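Arsenic responsive repressor ArsR (Corynebacterium glutamicum ATCC 13032, PDB 6J0E) probably acts as a dimeric winged-helix repressor that binds operator DNA and lets go of it when arsenite binds. Local coordinates at residues H5-A10 with G115-L120; D33-L38 with A106-V111; D40-R45 with S75-K80; F86-P91 with R99-L104. One frame throughout, in Å; residues are numbered along the deposited sequence.

Contact 1: H5-A10 with G115-L120; sequences HTIQLA and GSMELL
Strand 5-8 runs antiparallel to strand 116-120, the short segments inclined at 141°, and His5-Leu119 and Ile7-Met117 form the hydrogen-bonded pairs, each joined by two backbone bonds. Of these, Ile7 N to Met117 O is the straightest, at 168°. Beyond the strand end Leu9 N still reaches Gly115 O at 2.9 Å, but from above the carbonyl plane. On one face of the ladder Ile7 and Met117 lie alongside each other, both with CG or CG1 in the crowded position between backbone N and carbonyl carbon, and Ile7 CG1 meets Met117 CG at 3.7 Å. Leu119 and Ile7 cross at about a right angle, CD2 of the first 3.8 Å from CD1 of the second; Leu9 lies across Met117 in the same way at the loop end, its CD1 on Met117 CG. The opposite face is polar. Thr6 OG1 donates to the anti lone pair of Glu118 OE2 over a very short 2.5 Å, and Glu118, bent at chi2 (72°), curls back to receive it. Next along, a water accepts from Gln8 NE2 and donates to Ser116 OG. Arg109 of the second subunit lies on this face, with a salt bridge to Glu118 OE2 and a hydrogen bond to Ser116 OG. The threonine proton and the neighbouring subunit's arginine thus converge on one carboxylate oxygen, which probably keeps Glu118 ionised and ties this two-stranded ladder into the dimer interface.

Contact 2: D33-L38 with A106-V111; sequences DLFKVL and AELRTV
Apolar side chains alone make the contact between helix 33-38 and helix 106-111, whose short axes cross at -108° and come no closer than 11.9 Å, a gap bridged by branched and aromatic side chains. Leu108, the hub, points at the other helix; with chi2 at -178° CD1 continues the chain outward, and CD2 branches beside it toward Leu34 and Phe35. Leu108 CD1 meets Leu38 CD1 tip to tip at 3.8 Å, while its CD2 is 4.1 Å from Leu34 CD1, where the two leucines cross obliquely. The helices belong to the dimeric core of an ArsR-type winged-helix repressor, in which helices before and after the helix-turn-helix and wing pack together at the dimer interface, as in relatives. Here Leu38 also packs on Phe35, and Leu108 on Leu112, of the second subunit. One ring makes the aromatic contacts. Phe35 reaches tip to tip toward Leu108, with CZ 4.0 Å from Leu108 CD2, and its edge takes Val111 CG1 at 4.0 Å from CE2, the two side chains sliding past each other in opposite directions. Phe86 covers Leu34 and Leu38 from a neighbouring loop, and Pro22 and Leu23 of helix 20-24 cover Val111.

Contact 3: D40-R45 with S75-K80; sequences DPVRLR and SHHLKK
A polar contact near the surface, centred on one buried histidine, joins the start of helix 41-52 to helix 71-83, probably the recognition helix, as the second helix of this family's winged helix-turn-helix. The short axes cross at -79°. His77 points at the other helix, and its ND1 accepts from Arg43 NE at 3.1 Å, a bent bond of 143° with the guanidinium and ring planes 75° apart. That bond, together with Val42 CG1 3.4 Å from His77 CD2 and Asp40 OD2 3.6 Å from His77 CE1, helps hold the imidazole's rotation. Asp40 is also the N-cap of helix 41-52: its OD1 accepts from Arg43 N at 3.1 Å and, weakly, from Val42 N. Its negative charge could raise the basicity of the imidazole, which Arg43 would oppose. Lys80 CB lies over one face of the Arg43 guanidinium. Arg43 NH1 hydrogen-bonds Val37 O of helix 28-38, His77 and Leu78 pack on Ile46 of helix 41-52, and Leu78 also on Val60 and Leu63 of helix 60-67.

Contact 4: F86-P91 with R99-L104; sequences FLDRVP and RVRPEL
The beta hairpin of strands 87-92 and 95-100, the wing of the winged-helix fold, is closed here at its base, where the second strand leads into helix 102-111. Asp88 and Arg99 form a hydrogen-bonded pair, Asp88 N donating to Arg99 O and Arg99 N to Asp88 O at 2.9 and 3.0 Å. Past the non-hydrogen-bonded pair Leu87-Val100, Arg101 N gives a nearly straight bond (174°) to Phe86 O, approaching from above the carbonyl plane. Asp88 CG sits in the crowded position between backbone N and carbonyl carbon (chi1 61°), which turns the carboxylate over the partner strand. Extended Arg99 grips it side-on, NE on the syn lone pair of OD1 at 2.7 Å and NH2 on the syn lone pair of OD2 at 3.2 Å, the two planes only 22° apart. OD2 also accepts from Arg101 NH1 at 2.7 Å, this time from above the carboxylate plane, with the two groups nearly perpendicular. Arg101, bent at chi2 and chi3, turns its NH2 to Glu103 OE1, so two acids and two arginines form a salt-bridge network. Away from the charges, Leu87 CD2 packs on Val100, which also touches Cys55 of the arsenic pocket, and Phe86 CE1 meets Leu104 CB. One face of the Arg99 guanidinium is covered by a methyl, Val90 CG1, 3.2 Å from Arg99 NE.

How the contacts relate
Contact 2 is the wholly buried one, contacts 1 and 3 lie at the surface and contact 4 is partly buried; all four lie within reach of the second subunit. Apolar side chains carry contact 2, whereas contact 3 turns on a histidine-arginine bond, contact 4 on a salt-bridge network and contact 1 on a backbone ladder with one polar face. Contacts 2 and 4 share helix 102-111, with Phe86 packed on Leu108, and contacts 3 and 4 touch at Leu78 and Leu87. Contact 1 touches none of the others, though strand 116-125 follows helix 102-111 of contact 2; its centre is about 31 Å from that of contact 3.

Contact 1: H5-A10 with G115-L120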
loop_
_atom_site.group_PDB
_atom_site.type_symbol
_atom_site.label_atom_id
_atom_site.label_comp_id
_atom_site.label_asym_id
_atom_site.label_seq_id
_atom_site.Cartn_x
_atom_site.Cartn_y
_atom_site.Cartn_z
ATOM N N HIS B 5 9.163 13.309 0.692
ATOM C CA HIS B 5 10.078 12.793 -0.403
ATOM C C HIS B 5 9.971 11.270 -0.357
ATOM O O HIS B 5 10.043 10.681 0.730
ATOM C CB HIS B 5 11.515 13.194 -0.111
ATOM C CG HIS B 5 12.523 12.820 -1.149
ATOM N ND1 HIS B 5 13.851 12.562 -0.835
ATOM C CD2 HIS B 5 12.407 12.623 -2.496
ATOM C CE1 HIS B 5 14.504 12.230 -1.944
ATOM N NE2 HIS B 5 13.650 12.231 -2.962
ATOM N N THR B 6 9.680 10.634 -1.470
ATOM C CA THR B 6 9.906 9.187 -1.499
ATOM C C THR B 6 11.329 8.935 -1.875
ATOM O O THR B 6 11.759 9.375 -2.927
ATOM C CB THR B 6 8.896 8.539 -2.512
ATOM O OG1 THR B 6 7.574 8.698 -2.094
ATOM C CG2 THR B 6 9.259 6.999 -2.698
ATOM N N ILE B 7 12.053 8.221 -1.072
ATOM C CA ILE B 7 13.474 7.964 -1.235
ATOM C C ILE B 7 13.627 6.504 -1.622
ATOM O O ILE B 7 12.843 5.652 -1.101
ATOM C CB ILE B 7 14.249 8.206 0.041
ATOM C CG1 ILE B 7 13.764 7.441 1.285
ATOM C CG2 ILE B 7 14.226 9.721 0.317
ATOM C CD1 ILE B 7 14.855 7.331 2.356
ATOM N N GLN B 8 14.631 6.184 -2.436
ATOM C CA GLN B 8 15.039 4.768 -2.695
ATOM C C GLN B 8 15.901 4.231 -1.576
ATOM O O GLN B 8 16.837 4.924 -1.053
ATOM C CB GLN B 8 15.823 4.629 -4.019
ATOM C CG GLN B 8 14.970 5.169 -5.134
ATOM C CD GLN B 8 13.755 4.319 -5.365
ATOM O OE1 GLN B 8 13.870 3.140 -5.472
ATOM N NE2 GLN B 8 12.594 4.925 -5.408
ATOM N N LEU B 9 15.714 2.986 -1.199
ATOM C CA LEU B 9 16.440 2.365 -0.140
ATOM C C LEU B 9 17.485 1.332 -0.712
ATOM O O LEU B 9 17.248 0.087 -0.773
ATOM C CB LEU B 9 15.529 1.745 0.884
ATOM C CG LEU B 9 14.724 2.730 1.695
ATOM C CD1 LEU B 9 13.675 1.931 2.412
ATOM C CD2 LEU B 9 15.586 3.493 2.663
ATOM N N ALA B 10 18.604 1.899 -1.127
ATOM C CA ALA B 10 19.589 1.193 -1.921
ATOM C C ALA B 10 20.488 0.213 -1.150
ATOM O O ALA B 10 21.350 -0.433 -1.747
ATOM C CB ALA B 10 20.381 2.188 -2.688
ATOM N N GLY B 115 11.404 -1.196 -1.195
ATOM C CA GLY B 115 12.530 -0.520 -1.916
ATOM C C GLY B 115 12.480 1.006 -1.824
ATOM O O GLY B 115 13.361 1.626 -2.345
ATOM N N SER B 116 11.525 1.573 -1.128
ATOM C CA SER B 116 11.391 3.051 -1.048
ATOM C C SER B 116 10.469 3.310 0.122
ATOM O O SER B 116 9.755 2.395 0.621
ATOM C CB SER B 116 10.889 3.683 -2.323
ATOM O OG SER B 116 9.489 3.508 -2.690
ATOM N N MET B 117 10.524 4.542 0.624
ATOM C CA MET B 117 9.754 4.943 1.755
ATOM C C MET B 117 9.587 6.467 1.673
ATOM O O MET B 117 10.376 7.084 1.027
ATOM C CB MET B 117 10.414 4.553 3.077
ATOM C CG MET B 117 11.742 5.176 3.356
ATOM S SD MET B 117 12.387 4.821 4.989
ATOM C CE MET B 117 11.327 5.662 6.144
ATOM N N GLU B 118 8.600 6.942 2.401
ATOM C CA GLU B 118 8.284 8.419 2.524
ATOM C C GLU B 118 8.835 8.913 3.765
ATOM O O GLU B 118 8.457 8.432 4.852
ATOM C CB GLU B 118 6.722 8.647 2.326
ATOM C CG GLU B 118 6.289 8.577 0.924
ATOM C CD GLU B 118 6.333 7.093 0.355
ATOM O OE1 GLU B 118 5.729 6.277 1.314
ATOM O OE2 GLU B 118 6.899 6.811 -0.611
ATOM N N LEU B 119 9.552 10.048 3.674
ATOM C CA LEU B 119 9.988 10.820 4.828
ATOM C C LEU B 119 9.967 12.285 4.439
ATOM O O LEU B 119 9.693 12.672 3.361
ATOM C CB LEU B 119 11.308 10.319 5.310
ATOM C CG LEU B 119 12.593 10.317 4.490
ATOM C CD1 LEU B 119 13.078 11.680 4.282
ATOM C CD2 LEU B 119 13.659 9.608 5.190
ATOM N N LEU B 120 10.193 13.110 5.441
ATOM C CA LEU B 120 10.294 14.600 5.266
ATOM C C LEU B 120 11.791 14.967 5.185
ATOM O O LEU B 120 12.594 14.385 5.855
ATOM C CB LEU B 120 9.667 15.314 6.438
ATOM C CG LEU B 120 8.176 15.091 6.659
ATOM C CD1 LEU B 120 7.646 15.772 7.976
ATOM C CD2 LEU B 120 7.379 15.593 5.452
HETATM O O HOH W 1 9.568 4.530 -5.660
#

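Contact 2: D33-L38 with A106-V111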
loop_
_atom_site.group_PDB
_atom_site.type_symbol
_atom_site.label_atom_id
_atom_site.label_comp_id
_atom_site.label_asym_id
_atom_site.label_seq_id
_atom_site.Cartn_x
_atom_site.Cartn_y
_atom_site.Cartn_z
ATOM N N ASP B 33 -6.005 -10.972 1.696
ATOM C CA ASP B 33 -7.441 -10.782 1.711
ATOM C C ASP B 33 -7.798 -9.293 1.834
ATOM O O ASP B 33 -8.697 -8.916 1.246
ATOM C CB ASP B 33 -8.185 -11.549 2.849
ATOM C CG ASP B 33 -7.937 -13.074 2.819
ATOM O OD1 ASP B 33 -7.705 -13.610 1.735
ATOM O OD2 ASP B 33 -8.018 -13.717 3.941
ATOM N N LEU B 34 -7.020 -8.506 2.586
ATOM C CA LEU B 34 -7.344 -7.105 2.643
ATOM C C LEU B 34 -7.158 -6.435 1.312
ATOM O O LEU B 34 -7.850 -5.505 0.965
ATOM C CB LEU B 34 -6.479 -6.425 3.759
ATOM C CG LEU B 34 -6.829 -6.868 5.221
ATOM C CD1 LEU B 34 -5.896 -6.139 6.165
ATOM C CD2 LEU B 34 -8.264 -6.452 5.508
ATOM N N PHE B 35 -6.052 -6.706 0.545
ATOM C CA PHE B 35 -5.879 -6.075 -0.725
ATOM C C PHE B 35 -7.000 -6.478 -1.740
ATOM O O PHE B 35 -7.438 -5.690 -2.555
ATOM C CB PHE B 35 -4.483 -6.474 -1.317
ATOM C CG PHE B 35 -3.349 -5.844 -0.615
ATOM C CD1 PHE B 35 -3.351 -4.507 -0.405
ATOM C CD2 PHE B 35 -2.213 -6.589 -0.260
ATOM C CE1 PHE B 35 -2.208 -3.943 0.226
ATOM C CE2 PHE B 35 -1.047 -5.997 0.359
ATOM C CZ PHE B 35 -1.114 -4.692 0.584
ATOM N N LYS B 36 -7.545 -7.711 -1.584
ATOM C CA LYS B 36 -8.613 -8.215 -2.394
ATOM C C LYS B 36 -9.893 -7.384 -2.136
ATOM O O LYS B 36 -10.505 -6.921 -3.105
ATOM C CB LYS B 36 -8.748 -9.747 -2.111
ATOM C CG LYS B 36 -9.824 -10.362 -2.919
ATOM C CD LYS B 36 -9.716 -11.871 -2.720
ATOM C CE LYS B 36 -10.168 -12.565 -3.939
ATOM N NZ LYS B 36 -11.576 -12.175 -4.209
ATOM N N VAL B 37 -10.101 -7.013 -0.854
ATOM C CA VAL B 37 -11.175 -6.180 -0.461
ATOM C C VAL B 37 -11.046 -4.807 -1.119
ATOM O O VAL B 37 -11.991 -4.239 -1.543
ATOM C CB VAL B 37 -11.298 -6.031 1.075
ATOM C CG1 VAL B 37 -12.324 -4.957 1.411
ATOM C CG2 VAL B 37 -11.730 -7.306 1.682
ATOM N N LEU B 38 -9.833 -4.282 -1.170
ATOM C CA LEU B 38 -9.531 -3.035 -1.769
ATOM C C LEU B 38 -9.559 -3.045 -3.304
ATOM O O LEU B 38 -9.556 -2.031 -3.936
ATOM C CB LEU B 38 -8.170 -2.522 -1.303
ATOM C CG LEU B 38 -8.068 -2.113 0.162
ATOM C CD1 LEU B 38 -6.656 -1.641 0.373
ATOM C CD2 LEU B 38 -9.040 -0.864 0.423
ATOM N N ALA B 106 -2.284 1.985 7.936
ATOM C CA ALA B 106 -0.853 2.093 8.344
ATOM C C ALA B 106 -0.126 0.732 8.246
ATOM O O ALA B 106 1.016 0.668 7.754
ATOM C CB ALA B 106 -0.737 2.654 9.743
ATOM N N GLU B 107 -0.784 -0.325 8.590
ATOM C CA GLU B 107 -0.226 -1.637 8.477
ATOM C C GLU B 107 0.045 -1.970 6.995
ATOM O O GLU B 107 1.135 -2.490 6.686
ATOM C CB GLU B 107 -1.208 -2.785 8.997
ATOM C CG GLU B 107 -1.308 -2.754 10.500
ATOM C CD GLU B 107 -1.756 -4.125 11.076
ATOM O OE1 GLU B 107 -2.331 -4.971 10.344
ATOM O OE2 GLU B 107 -1.540 -4.296 12.342
ATOM N N LEU B 108 -0.924 -1.713 6.123
ATOM C CA LEU B 108 -0.808 -1.966 4.646
ATOM C C LEU B 108 0.336 -1.126 4.056
ATOM O O LEU B 108 1.047 -1.606 3.181
ATOM C CB LEU B 108 -2.164 -1.865 3.881
ATOM C CG LEU B 108 -3.250 -2.808 4.259
ATOM C CD1 LEU B 108 -4.423 -2.566 3.361
ATOM C CD2 LEU B 108 -2.799 -4.277 4.176
ATOM N N ARG B 109 0.459 0.155 4.455
ATOM C CA ARG B 109 1.636 0.955 4.067
ATOM C C ARG B 109 2.961 0.357 4.362
ATOM O O ARG B 109 3.852 0.452 3.525
ATOM C CB ARG B 109 1.589 2.361 4.583
ATOM C CG ARG B 109 0.500 3.161 3.944
ATOM C CD ARG B 109 0.632 4.703 4.290
ATOM N NE ARG B 109 0.790 5.020 5.675
ATOM C CZ ARG B 109 -0.242 5.205 6.524
ATOM N NH1 ARG B 109 -1.535 5.041 6.083
ATOM N NH2 ARG B 109 0.026 5.447 7.741
ATOM N N THR B 110 3.094 -0.314 5.539
ATOM C CA THR B 110 4.285 -1.021 5.926
ATOM C C THR B 110 4.522 -2.271 5.047
ATOM O O THR B 110 5.667 -2.550 4.608
ATOM C CB THR B 110 4.225 -1.442 7.398
ATOM O OG1 THR B 110 4.011 -0.261 8.173
ATOM C CG2 THR B 110 5.394 -2.235 7.799
ATOM N N VAL B 111 3.485 -2.982 4.725
ATOM C CA VAL B 111 3.648 -4.225 3.920
ATOM C C VAL B 111 4.146 -3.887 2.495
ATOM O O VAL B 111 4.726 -4.567 1.839
ATOM C CB VAL B 111 2.268 -4.944 3.825
ATOM C CG1 VAL B 111 2.149 -6.014 2.788
ATOM C CG2 VAL B 111 1.888 -5.562 5.182
#

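Contact 3: D40-R45 with S75-K80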
loop_
_atom_site.group_PDB
_atom_site.type_symbol
_atom_site.label_atom_id
_atom_site.label_comp_id
_atom_site.label_asym_id
_atom_site.label_seq_id
_atom_site.Cartn_x
_atom_site.Cartn_y
_atom_site.Cartn_z
ATOM N N ASP B 40 -11.684 -3.211 -5.526
ATOM C CA ASP B 40 -12.967 -2.896 -6.125
ATOM C C ASP B 40 -12.973 -1.342 -6.288
ATOM O O ASP B 40 -12.798 -0.634 -5.337
ATOM C CB ASP B 40 -14.103 -3.327 -5.185
ATOM C CG ASP B 40 -15.471 -2.920 -5.712
ATOM O OD1 ASP B 40 -15.805 -1.754 -5.801
ATOM O OD2 ASP B 40 -16.243 -3.764 -6.026
ATOM N N PRO B 41 -13.226 -0.828 -7.438
ATOM C CA PRO B 41 -13.232 0.631 -7.644
ATOM C C PRO B 41 -14.184 1.474 -6.840
ATOM O O PRO B 41 -13.785 2.556 -6.364
ATOM C CB PRO B 41 -13.606 0.812 -9.167
ATOM C CG PRO B 41 -13.845 -0.553 -9.678
ATOM C CD PRO B 41 -13.765 -1.590 -8.601
ATOM N N VAL B 42 -15.411 0.978 -6.653
ATOM C CA VAL B 42 -16.420 1.704 -5.882
ATOM C C VAL B 42 -15.864 1.806 -4.417
ATOM O O VAL B 42 -16.065 2.804 -3.700
ATOM C CB VAL B 42 -17.826 1.074 -5.994
ATOM C CG1 VAL B 42 -18.835 1.729 -5.036
ATOM C CG2 VAL B 42 -18.306 1.134 -7.401
ATOM N N ARG B 43 -15.295 0.691 -3.895
ATOM C CA ARG B 43 -14.753 0.749 -2.536
ATOM C C ARG B 43 -13.693 1.757 -2.362
ATOM O O ARG B 43 -13.614 2.458 -1.372
ATOM C CB ARG B 43 -14.195 -0.623 -2.026
ATOM C CG ARG B 43 -15.280 -1.608 -1.715
ATOM C CD ARG B 43 -14.860 -2.996 -1.467
ATOM N NE ARG B 43 -16.030 -3.808 -1.612
ATOM C CZ ARG B 43 -15.969 -5.111 -1.884
ATOM N NH1 ARG B 43 -14.780 -5.701 -2.195
ATOM N NH2 ARG B 43 -17.121 -5.781 -1.913
ATOM N N LEU B 44 -12.851 1.865 -3.334
ATOM C CA LEU B 44 -11.777 2.855 -3.264
ATOM C C LEU B 44 -12.296 4.260 -3.271
ATOM O O LEU B 44 -11.761 5.124 -2.566
ATOM C CB LEU B 44 -10.795 2.688 -4.477
ATOM C CG LEU B 44 -9.929 1.477 -4.280
ATOM C CD1 LEU B 44 -8.822 1.640 -5.375
ATOM C CD2 LEU B 44 -9.242 1.307 -2.958
ATOM N N ARG B 45 -13.263 4.505 -4.139
ATOM C CA ARG B 45 -14.000 5.806 -4.106
ATOM C C ARG B 45 -14.732 6.148 -2.822
ATOM O O ARG B 45 -14.737 7.342 -2.448
ATOM C CB ARG B 45 -14.942 5.930 -5.270
ATOM C CG ARG B 45 -14.199 5.901 -6.585
ATOM C CD ARG B 45 -14.850 6.663 -7.767
ATOM N NE ARG B 45 -16.240 6.285 -7.939
ATOM C CZ ARG B 45 -16.722 5.230 -8.582
ATOM N NH1 ARG B 45 -15.944 4.335 -9.098
ATOM N NH2 ARG B 45 -18.047 5.040 -8.644
ATOM N N SER B 75 -24.473 0.525 0.845
ATOM C CA SER B 75 -24.574 -0.236 2.067
ATOM C C SER B 75 -23.818 -1.578 1.938
ATOM O O SER B 75 -23.251 -1.987 2.910
ATOM C CB SER B 75 -26.009 -0.536 2.491
ATOM O OG SER B 75 -26.520 0.628 3.035
ATOM N N HIS B 76 -23.843 -2.214 0.761
ATOM C CA HIS B 76 -23.173 -3.527 0.589
ATOM C C HIS B 76 -21.634 -3.302 0.817
ATOM O O HIS B 76 -20.939 -4.053 1.495
ATOM C CB HIS B 76 -23.431 -4.063 -0.802
ATOM C CG HIS B 76 -22.562 -5.218 -1.174
ATOM N ND1 HIS B 76 -22.936 -6.508 -0.874
ATOM C CD2 HIS B 76 -21.411 -5.294 -1.867
ATOM C CE1 HIS B 76 -22.020 -7.341 -1.337
ATOM N NE2 HIS B 76 -21.098 -6.624 -1.972
ATOM N N HIS B 77 -21.144 -2.257 0.190
ATOM C CA HIS B 77 -19.691 -1.931 0.160
ATOM C C HIS B 77 -19.266 -1.551 1.565
ATOM O O HIS B 77 -18.202 -1.954 1.999
ATOM C CB HIS B 77 -19.361 -0.908 -0.849
ATOM C CG HIS B 77 -19.378 -1.423 -2.260
ATOM N ND1 HIS B 77 -18.658 -2.537 -2.651
ATOM C CD2 HIS B 77 -20.013 -0.976 -3.369
ATOM C CE1 HIS B 77 -18.948 -2.814 -3.912
ATOM N NE2 HIS B 77 -19.685 -1.825 -4.395
ATOM N N LEU B 78 -20.102 -0.787 2.254
ATOM C CA LEU B 78 -19.765 -0.382 3.557
ATOM C C LEU B 78 -19.666 -1.590 4.510
ATOM O O LEU B 78 -18.812 -1.602 5.387
ATOM C CB LEU B 78 -20.726 0.612 4.140
ATOM C CG LEU B 78 -20.708 1.938 3.415
ATOM C CD1 LEU B 78 -21.830 2.774 3.984
ATOM C CD2 LEU B 78 -19.422 2.664 3.688
ATOM N N LYS B 79 -20.577 -2.521 4.304
ATOM C CA LYS B 79 -20.616 -3.693 5.179
ATOM C C LYS B 79 -19.224 -4.489 4.922
ATOM O O LYS B 79 -18.626 -4.951 5.844
ATOM C CB LYS B 79 -21.886 -4.503 4.880
ATOM C CG LYS B 79 -21.997 -5.732 5.727
ATOM C CD LYS B 79 -23.424 -6.124 5.834
ATOM C CE LYS B 79 -23.508 -7.368 6.679
ATOM N NZ LYS B 79 -22.914 -8.463 5.954
ATOM N N LYS B 80 -18.824 -4.688 3.678
ATOM C CA LYS B 80 -17.624 -5.461 3.368
ATOM C C LYS B 80 -16.388 -4.727 3.940
ATOM O O LYS B 80 -15.578 -5.356 4.541
ATOM C CB LYS B 80 -17.509 -5.646 1.863
ATOM C CG LYS B 80 -18.660 -6.516 1.300
ATOM C CD LYS B 80 -18.634 -7.962 1.787
ATOM C CE LYS B 80 -19.718 -8.769 0.964
ATOM N NZ LYS B 80 -19.700 -10.090 1.624
#

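Contact 4: F86-P91 with R99-L104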
loop_
_atom_site.group_PDB
_atom_site.type_symbol
_atom_site.label_atom_id
_atom_site.label_comp_id
_atom_site.label_asym_id
_atom_site.label_seq_id
_atom_site.Cartn_x
_atom_site.Cartn_y
_atom_site.Cartn_z
ATOM N N PHE B 86 -11.524 -1.868 7.737
ATOM C CA PHE B 86 -11.201 -0.569 7.250
ATOM C C PHE B 86 -12.007 0.591 7.855
ATOM O O PHE B 86 -11.568 1.741 7.841
ATOM C CB PHE B 86 -11.299 -0.480 5.723
ATOM C CG PHE B 86 -10.302 -1.405 4.995
ATOM C CD1 PHE B 86 -8.956 -1.235 5.250
ATOM C CD2 PHE B 86 -10.720 -2.377 4.136
ATOM C CE1 PHE B 86 -8.024 -2.095 4.636
ATOM C CE2 PHE B 86 -9.786 -3.248 3.531
ATOM C CZ PHE B 86 -8.489 -3.045 3.732
ATOM N N LEU B 87 -13.248 0.196 8.226
ATOM C CA LEU B 87 -14.266 1.205 8.752
ATOM C C LEU B 87 -14.822 0.641 10.017
ATOM O O LEU B 87 -14.780 -0.545 10.239
ATOM C CB LEU B 87 -15.470 1.419 7.855
ATOM C CG LEU B 87 -15.116 1.756 6.414
ATOM C CD1 LEU B 87 -16.393 1.711 5.577
ATOM C CD2 LEU B 87 -14.356 3.044 6.185
ATOM N N ASP B 88 -15.406 1.515 10.797
ATOM C CA ASP B 88 -16.297 0.915 11.836
ATOM C C ASP B 88 -17.423 1.890 11.976
ATOM O O ASP B 88 -17.473 2.871 11.261
ATOM C CB ASP B 88 -15.633 0.634 13.169
ATOM C CG ASP B 88 -15.100 1.831 13.826
ATOM O OD1 ASP B 88 -15.290 2.955 13.411
ATOM O OD2 ASP B 88 -14.486 1.625 14.893
ATOM N N ARG B 89 -18.364 1.488 12.805
ATOM C CA ARG B 89 -19.596 2.218 12.861
ATOM C C ARG B 89 -19.581 3.043 14.169
ATOM O O ARG B 89 -19.178 2.554 15.235
ATOM C CB ARG B 89 -20.747 1.239 12.809
ATOM C CG ARG B 89 -20.948 0.484 11.519
ATOM C CD ARG B 89 -21.495 -0.918 11.745
ATOM N NE ARG B 89 -22.850 -0.886 12.333
ATOM C CZ ARG B 89 -24.008 -0.811 11.646
ATOM N NH1 ARG B 89 -24.043 -0.729 10.336
ATOM N NH2 ARG B 89 -25.166 -0.742 12.299
ATOM N N VAL B 90 -20.107 4.230 14.086
ATOM C CA VAL B 90 -20.241 5.071 15.313
ATOM C C VAL B 90 -21.657 5.720 15.291
ATOM O O VAL B 90 -22.183 6.057 14.260
ATOM C CB VAL B 90 -19.108 6.067 15.469
ATOM C CG1 VAL B 90 -17.754 5.312 15.602
ATOM C CG2 VAL B 90 -19.146 7.022 14.323
ATOM N N PRO B 91 -22.320 5.753 16.421
ATOM C CA PRO B 91 -23.722 6.155 16.463
ATOM C C PRO B 91 -23.838 7.617 16.519
ATOM O O PRO B 91 -22.982 8.248 17.094
ATOM C CB PRO B 91 -24.141 5.632 17.862
ATOM C CG PRO B 91 -22.862 5.581 18.657
ATOM C CD PRO B 91 -21.920 5.072 17.673
ATOM N N ARG B 99 -16.963 5.444 9.848
ATOM C CA ARG B 99 -15.739 6.212 9.832
ATOM C C ARG B 99 -14.562 5.279 9.524
ATOM O O ARG B 99 -14.444 4.135 10.009
ATOM C CB ARG B 99 -15.453 6.948 11.116
ATOM C CG ARG B 99 -15.635 6.064 12.279
ATOM C CD ARG B 99 -14.757 6.546 13.491
ATOM N NE ARG B 99 -14.830 5.446 14.438
ATOM C CZ ARG B 99 -14.506 5.485 15.716
ATOM N NH1 ARG B 99 -14.044 6.588 16.259
ATOM N NH2 ARG B 99 -14.691 4.395 16.430
ATOM N N VAL B 100 -13.688 5.823 8.743
ATOM C CA VAL B 100 -12.453 5.139 8.455
ATOM C C VAL B 100 -11.612 4.920 9.729
ATOM O O VAL B 100 -11.522 5.720 10.670
ATOM C CB VAL B 100 -11.690 5.829 7.357
ATOM C CG1 VAL B 100 -11.038 7.036 7.848
ATOM C CG2 VAL B 100 -10.674 4.822 6.807
ATOM N N ARG B 101 -11.048 3.755 9.792
ATOM C CA ARG B 101 -10.055 3.393 10.820
ATOM C C ARG B 101 -8.622 3.474 10.173
ATOM O O ARG B 101 -8.293 2.815 9.208
ATOM C CB ARG B 101 -10.375 1.997 11.322
ATOM C CG ARG B 101 -11.671 1.814 12.138
ATOM C CD ARG B 101 -11.772 2.613 13.429
ATOM N NE ARG B 101 -10.771 2.201 14.430
ATOM C CZ ARG B 101 -10.959 2.050 15.732
ATOM N NH1 ARG B 101 -12.185 2.127 16.211
ATOM N NH2 ARG B 101 -9.916 1.730 16.530
ATOM N N PRO B 102 -7.727 4.287 10.686
ATOM C CA PRO B 102 -6.353 4.471 10.220
ATOM C C PRO B 102 -5.414 3.304 10.403
ATOM O O PRO B 102 -4.434 3.188 9.648
ATOM C CB PRO B 102 -5.846 5.655 10.979
ATOM C CG PRO B 102 -6.887 6.078 11.897
ATOM C CD PRO B 102 -8.089 5.239 11.781
ATOM N N GLU B 103 -5.647 2.528 11.439
ATOM C CA GLU B 103 -4.812 1.346 11.767
ATOM C C GLU B 103 -4.435 0.406 10.647
ATOM O O GLU B 103 -3.228 0.221 10.426
ATOM C CB GLU B 103 -5.463 0.546 12.936
ATOM C CG GLU B 103 -5.501 1.349 14.209
ATOM C CD GLU B 103 -6.864 2.019 14.409
ATOM O OE1 GLU B 103 -7.254 2.317 15.538
ATOM O OE2 GLU B 103 -7.549 2.228 13.413
ATOM N N LEU B 104 -5.409 -0.233 9.993
ATOM C CA LEU B 104 -5.117 -1.159 8.917
ATOM C C LEU B 104 -4.383 -0.461 7.796
ATOM O O LEU B 104 -3.620 -1.082 7.125
ATOM C CB LEU B 104 -6.324 -1.969 8.322
ATOM C CG LEU B 104 -6.824 -3.077 9.247
ATOM C CD1 LEU B 104 -7.919 -3.745 8.443
ATOM C CD2 LEU B 104 -5.753 -4.086 9.613
#